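Local structure of nicastrin (Dictyostelium purpureum, 4R12) at the calcium ion site. The protein is an essential, glycosylated subunit of gamma-secretase, the intramembrane protease complex that cleaves Notch and APP, and is thought to help recruit its substrates. Coordinates in Å, arbitrary orientation; residue numbers count along the deposited sequence, not the author numbering.

The calcium ion site. Residues 507, 525-526, 528-533. With CA (calcium ion), chain B.
Backbone carbonyls, not carboxylates, supply the protein ligands of this calcium site, whose role is probably structural, in the disulfide-linked segment 525-531, which opens with the 3-10 helix 525-527: O of Asp525 and O of Cys528 each lie 2.4 Å from the ion CA, and O of Ser531 follows at 2.5 Å. Carbonyls and waters, the nearest (water 3) at 2.3 Å from CA, share a distorted six-coordinate shell; further weak ligands may be unseen. The carboxylate of Asp525 turns away from the metal toward strand 532-534, with CG opposite the carbonyl carbon (chi1 -63°). There OD1 of Asp525 uses its anti lone pair to accept the amide N of Cys533 at 2.8 Å, closing the segment by tying the 3-10 helix to the strand that follows. Arg507, from helix 500-512, approaches tip first: its NH2 donates to the Cys533 carbonyl O at 2.8 Å, nearly straight (164° at H), meeting a lone pair in the carbonyl plane, while that O lies at the edge of the guanidinium, in its plane. NH1 of Arg507 forms a looser salt bridge to Asp525 OD1 at 3.4 Å, which may favour the ionised carboxylate. Arg507 thus works in the second shell, probably helping to brace the segment mainly through Cys533 O. On another side of the ion the Ser531 hydroxyl folds back over the preceding turn, where Ser531 OG lies 2.8 Å from Pro529 O, 63° above the carbonyl plane.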
ATOM      1  N   ARG A 507       7.199 -11.576   8.377  1.00 23.25           N
ATOM      2  CA  ARG A 507       7.374 -12.526   9.480  1.00 25.04           C
ATOM      3  C   ARG A 507       6.116 -13.371   9.711  1.00 24.69           C
ATOM      4  O   ARG A 507       6.207 -14.558  10.066  1.00 23.77           O
ATOM      5  CB  ARG A 507       7.756 -11.794  10.757  1.00 24.72           C
ATOM      6  CG  ARG A 507       9.047 -10.979  10.700  1.00 26.89           C
ATOM      7  CD  ARG A 507      10.271 -11.765  11.124  1.00 28.45           C
ATOM      8  NE  ARG A 507      10.183 -12.260  12.500  1.00 27.71           N
ATOM      9  CZ  ARG A 507      11.070 -13.093  13.039  1.00 29.52           C
ATOM     10  NH1 ARG A 507      12.097 -13.512  12.310  1.00 28.72           N
ATOM     11  NH2 ARG A 507      10.935 -13.510  14.299  1.00 29.28           N
ATOM     12  N   ASP A 525      18.262 -14.120  13.876  1.00 34.99           N
ATOM     13  CA  ASP A 525      18.162 -14.911  12.657  1.00 35.37           C
ATOM     14  C   ASP A 525      19.508 -15.503  12.243  1.00 37.63           C
ATOM     15  O   ASP A 525      19.551 -16.597  11.696  1.00 37.52           O
ATOM     16  CB  ASP A 525      17.588 -14.074  11.507  1.00 33.79           C
ATOM     17  CG  ASP A 525      16.172 -13.606  11.768  1.00 33.13           C
ATOM     18  OD1 ASP A 525      15.440 -14.262  12.553  1.00 31.96           O
ATOM     19  OD2 ASP A 525      15.775 -12.579  11.180  1.00 31.10           O
ATOM     20  N   ASN A 526      20.606 -14.799  12.519  1.00 36.35           N
ATOM     21  CA  ASN A 526      21.929 -15.292  12.129  1.00 39.76           C
ATOM     22  C   ASN A 526      22.354 -16.543  12.909  1.00 39.97           C
ATOM     23  O   ASN A 526      23.302 -17.228  12.524  1.00 42.22           O
ATOM     24  CB  ASN A 526      22.990 -14.194  12.295  1.00 42.21           C
ATOM     25  CG  ASN A 526      22.737 -12.989  11.402  1.00 44.46           C
ATOM     26  OD1 ASN A 526      22.033 -13.077  10.385  1.00 43.78           O
ATOM     27  ND2 ASN A 526      23.315 -11.852  11.773  1.00 47.18           N
ATOM     28  N   CYS A 528      20.435 -19.049  13.053  1.00 34.75           N
ATOM     29  CA  CYS A 528      19.664 -20.104  12.403  1.00 35.97           C
ATOM     30  C   CYS A 528      20.119 -20.379  10.967  1.00 37.94           C
ATOM     31  O   CYS A 528      19.928 -19.551  10.083  1.00 36.25           O
ATOM     32  CB  CYS A 528      18.170 -19.740  12.407  1.00 34.07           C
ATOM     33  SG  CYS A 528      17.439 -19.672  14.100  1.00 33.34           S
ATOM     34  N   PRO A 529      20.712 -21.557  10.729  1.00 37.96           N
ATOM     35  CA  PRO A 529      21.141 -21.915   9.372  1.00 40.49           C
ATOM     36  C   PRO A 529      19.949 -22.052   8.431  1.00 39.97           C
ATOM     37  O   PRO A 529      19.060 -22.862   8.717  1.00 39.11           O
ATOM     38  CB  PRO A 529      21.835 -23.269   9.565  1.00 42.70           C
ATOM     39  CG  PRO A 529      22.134 -23.356  11.034  1.00 44.14           C
ATOM     40  CD  PRO A 529      21.010 -22.620  11.697  1.00 39.80           C
ATOM     41  N   SER A 530      19.926 -21.269   7.353  1.00 37.42           N
ATOM     42  CA  SER A 530      18.861 -21.334   6.348  1.00 38.35           C
ATOM     43  C   SER A 530      17.466 -21.254   6.975  1.00 36.23           C
ATOM     44  O   SER A 530      16.530 -21.929   6.547  1.00 35.00           O
ATOM     45  CB  SER A 530      18.982 -22.616   5.523  1.00 41.22           C
ATOM     46  OG  SER A 530      20.331 -22.850   5.141  1.00 43.73           O
ATOM     47  N   SER A 531      17.341 -20.435   8.005  1.00 35.20           N
ATOM     48  CA  SER A 531      16.068 -20.296   8.695  1.00 31.80           C
ATOM     49  C   SER A 531      16.068 -19.002   9.494  1.00 30.47           C
ATOM     50  O   SER A 531      17.062 -18.273   9.508  1.00 29.30           O
ATOM     51  CB  SER A 531      15.803 -21.515   9.584  1.00 31.34           C
ATOM     52  OG  SER A 531      16.958 -21.905  10.316  1.00 34.28           O
ATOM     53  N   LEU A 532      14.937 -18.696  10.128  1.00 29.47           N
ATOM     54  CA  LEU A 532      14.803 -17.467  10.892  1.00 27.62           C
ATOM     55  C   LEU A 532      14.517 -17.808  12.346  1.00 29.44           C
ATOM     56  O   LEU A 532      13.992 -18.875  12.652  1.00 28.86           O
ATOM     57  CB  LEU A 532      13.686 -16.584  10.328  1.00 25.79           C
ATOM     58  CG  LEU A 532      13.860 -16.092   8.889  1.00 26.66           C
ATOM     59  CD1 LEU A 532      12.683 -15.176   8.500  1.00 23.80           C
ATOM     60  CD2 LEU A 532      15.210 -15.399   8.694  1.00 28.30           C
ATOM     61  N   CYS A 533      14.862 -16.895  13.239  1.00 28.35           N
ATOM     62  CA  CYS A 533      14.625 -17.114  14.654  1.00 29.53           C
ATOM     63  C   CYS A 533      13.297 -16.511  15.125  1.00 26.80           C
ATOM     64  O   CYS A 533      13.028 -15.316  14.948  1.00 26.75           O
ATOM     65  CB  CYS A 533      15.779 -16.547  15.471  1.00 30.28           C
ATOM     66  SG  CYS A 533      15.604 -16.910  17.228  1.00 32.32           S
TER
HETATM   67 CA    CA B 809      19.394 -17.350   9.455  1.00 47.01          CA
HETATM   68  O   HOH W   1      21.903 -17.515   9.177  1.00 41.29           O
HETATM   69  O   HOH W   2      19.002 -17.774   7.022  1.00 38.84           O
HETATM   70  O   HOH W   3      19.167 -15.167   8.673  1.00 39.77           O